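Local coordinates for protein aldolase (Escherichia coli, PDB 6VOP) that is a putative class II aldolase of the class II aldolase and adducin N-terminal domain family, in the AraD-like clan, at residues H83-R88 with R145-L150. The protein carries 2 engineered substitutions. Sequence-based numbering, arbitrary orientation.
Sequences HLALYR and RIAQDL
A85 and L86 pack against A147 and L150 in a small, mostly buried packing contact between two helices, made by aliphatic side chains. Helix 80-89 and helix 144-153 lie side by side here, both within the class II aldolase/adducin family region. Together the two segments bury 175 Å² against each other.

With only methyl side chains at A85 and A147, the backbones can come close. The CA atoms of A85 and A147 are 5.9 Å apart. The CB of A85 points toward the other helix and rests on the carbonyl O of A147, at 3.5 Å. The CB atoms of A85 and A147 are 4.2 Å apart.

One turn along helix 144-153, L150 meets L86, and the two leucine side chains meet at a slant. The CB of L86 is directed past the partner helix, and a terminal methyl makes the approach. With CG anti to the carbonyl carbon (chi1 -60°) and an extended chi2 of 169°, one methyl is carried across. This CD2 lies 3.8 Å from the CB of L150 and 3.6 Å from the carbonyl O of L150. The contact is thus made by methyl groups against side-chain carbon and backbone carbonyl oxygen.

F82 of helix 80-89 extends the apolar packing, touching I146, A147 and L150. Both helices pack on the mixed sheet: L86 and L150 both touch F160 of strand 159-162, L86 also reaches V96 of strand 95-99, and I146 packs on L162.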
loop_
_atom_site.group_PDB
_atom_site.type_symbol
_atom_site.label_atom_id
_atom_site.label_comp_id
_atom_site.label_asym_id
_atom_site.label_seq_id
_atom_site.Cartn_x
_atom_site.Cartn_y
_atom_site.Cartn_z
ATOM N N HIS A 83 -8.083 -17.398 -21.874
ATOM C CA HIS A 83 -7.767 -18.424 -20.887
ATOM C C HIS A 83 -7.812 -19.806 -21.527
ATOM O O HIS A 83 -6.887 -20.609 -21.370
ATOM C CB HIS A 83 -8.742 -18.348 -19.710
ATOM C CG HIS A 83 -8.486 -17.205 -18.778
ATOM N ND1 HIS A 83 -8.313 -17.376 -17.421
ATOM C CD2 HIS A 83 -8.385 -15.875 -19.005
ATOM C CE1 HIS A 83 -8.113 -16.201 -16.853
ATOM N NE2 HIS A 83 -8.151 -15.273 -17.792
ATOM N N LEU A 84 -8.884 -20.087 -22.272
ATOM C CA LEU A 84 -9.024 -21.380 -22.931
ATOM C C LEU A 84 -7.933 -21.606 -23.968
ATOM O O LEU A 84 -7.513 -22.748 -24.186
ATOM C CB LEU A 84 -10.404 -21.486 -23.580
ATOM C CG LEU A 84 -11.596 -21.554 -22.626
ATOM C CD1 LEU A 84 -12.833 -20.969 -23.281
ATOM C CD2 LEU A 84 -11.845 -22.990 -22.197
ATOM N N ALA A 85 -7.469 -20.537 -24.619
ATOM C CA ALA A 85 -6.384 -20.675 -25.584
ATOM C C ALA A 85 -5.107 -21.167 -24.920
ATOM O O ALA A 85 -4.357 -21.947 -25.517
ATOM C CB ALA A 85 -6.139 -19.342 -26.291
ATOM N N LEU A 86 -4.850 -20.737 -23.683
ATOM C CA LEU A 86 -3.644 -21.166 -22.985
ATOM C C LEU A 86 -3.745 -22.621 -22.548
ATOM O O LEU A 86 -2.764 -23.368 -22.631
ATOM C CB LEU A 86 -3.387 -20.260 -21.784
ATOM C CG LEU A 86 -3.186 -18.786 -22.135
ATOM C CD1 LEU A 86 -3.207 -17.923 -20.882
ATOM C CD2 LEU A 86 -1.889 -18.597 -22.906
ATOM N N TYR A 87 -4.919 -23.041 -22.075
ATOM C CA TYR A 87 -5.090 -24.430 -21.665
ATOM C C TYR A 87 -5.001 -25.380 -22.851
ATOM O O TYR A 87 -4.485 -26.495 -22.713
ATOM C CB TYR A 87 -6.427 -24.611 -20.945
ATOM C CG TYR A 87 -6.537 -23.878 -19.627
ATOM C CD1 TYR A 87 -5.685 -24.173 -18.569
ATOM C CD2 TYR A 87 -7.503 -22.901 -19.435
ATOM C CE1 TYR A 87 -5.789 -23.506 -17.358
ATOM C CE2 TYR A 87 -7.612 -22.227 -18.231
ATOM C CZ TYR A 87 -6.756 -22.534 -17.196
ATOM O OH TYR A 87 -6.869 -21.865 -15.998
ATOM N N ARG A 88 -5.490 -24.961 -24.018
ATOM C CA ARG A 88 -5.504 -25.820 -25.193
ATOM C C ARG A 88 -4.139 -25.963 -25.852
ATOM O O ARG A 88 -3.980 -26.823 -26.725
ATOM C CB ARG A 88 -6.508 -25.288 -26.219
ATOM C CG ARG A 88 -7.960 -25.539 -25.857
ATOM C CD ARG A 88 -8.864 -25.372 -27.063
ATOM N NE ARG A 88 -9.154 -23.970 -27.344
ATOM C CZ ARG A 88 -10.268 -23.348 -26.977
ATOM N NH1 ARG A 88 -11.207 -24.004 -26.307
ATOM N NH2 ARG A 88 -10.446 -22.068 -27.279
ATOM N N ARG A 145 -7.570 -11.670 -31.871
ATOM C CA ARG A 145 -6.134 -11.844 -32.053
ATOM C C ARG A 145 -5.371 -11.896 -30.735
ATOM O O ARG A 145 -4.219 -12.341 -30.723
ATOM C CB ARG A 145 -5.579 -10.725 -32.935
ATOM C CG ARG A 145 -5.977 -10.842 -34.397
ATOM C CD ARG A 145 -5.754 -9.534 -35.133
ATOM N NE ARG A 145 -6.547 -8.454 -34.555
ATOM C CZ ARG A 145 -6.501 -7.191 -34.965
ATOM N NH1 ARG A 145 -5.696 -6.843 -35.959
ATOM N NH2 ARG A 145 -7.259 -6.275 -34.376
ATOM N N ILE A 146 -5.972 -11.450 -29.632
ATOM C CA ILE A 146 -5.318 -11.597 -28.335
ATOM C C ILE A 146 -5.223 -13.070 -27.958
ATOM O O ILE A 146 -4.163 -13.560 -27.550
ATOM C CB ILE A 146 -6.060 -10.785 -27.260
ATOM C CG1 ILE A 146 -5.892 -9.287 -27.520
ATOM C CG2 ILE A 146 -5.559 -11.157 -25.872
ATOM C CD1 ILE A 146 -6.608 -8.407 -26.519
ATOM N N ALA A 147 -6.330 -13.802 -28.107
ATOM C CA ALA A 147 -6.327 -15.229 -27.806
ATOM C C ALA A 147 -5.490 -16.007 -28.813
ATOM O O ALA A 147 -4.816 -16.977 -28.447
ATOM C CB ALA A 147 -7.760 -15.760 -27.776
ATOM N N GLN A 148 -5.522 -15.599 -30.085
ATOM C CA GLN A 148 -4.755 -16.304 -31.108
ATOM C C GLN A 148 -3.255 -16.155 -30.877
ATOM O O GLN A 148 -2.494 -17.109 -31.076
ATOM C CB GLN A 148 -5.135 -15.795 -32.498
ATOM C CG GLN A 148 -6.581 -16.053 -32.881
ATOM C CD GLN A 148 -7.019 -15.236 -34.083
ATOM O OE1 GLN A 148 -6.221 -14.513 -34.682
ATOM N NE2 GLN A 148 -8.294 -15.345 -34.438
ATOM N N ASP A 149 -2.814 -14.966 -30.462
ATOM C CA ASP A 149 -1.396 -14.766 -30.183
ATOM C C ASP A 149 -0.965 -15.541 -28.947
ATOM O O ASP A 149 0.109 -16.156 -28.936
ATOM C CB ASP A 149 -1.099 -13.276 -30.013
ATOM C CG ASP A 149 -1.267 -12.499 -31.302
ATOM O OD1 ASP A 149 -1.400 -13.133 -32.369
ATOM O OD2 ASP A 149 -1.271 -11.252 -31.245
ATOM N N LEU A 150 -1.789 -15.524 -27.896
ATOM C CA LEU A 150 -1.450 -16.255 -26.679
ATOM C C LEU A 150 -1.388 -17.754 -26.928
ATOM O O LEU A 150 -0.617 -18.460 -26.268
ATOM C CB LEU A 150 -2.460 -15.938 -25.575
ATOM C CG LEU A 150 -2.253 -14.607 -24.849
ATOM C CD1 LEU A 150 -3.389 -14.342 -23.884
ATOM C CD2 LEU A 150 -0.920 -14.599 -24.121
#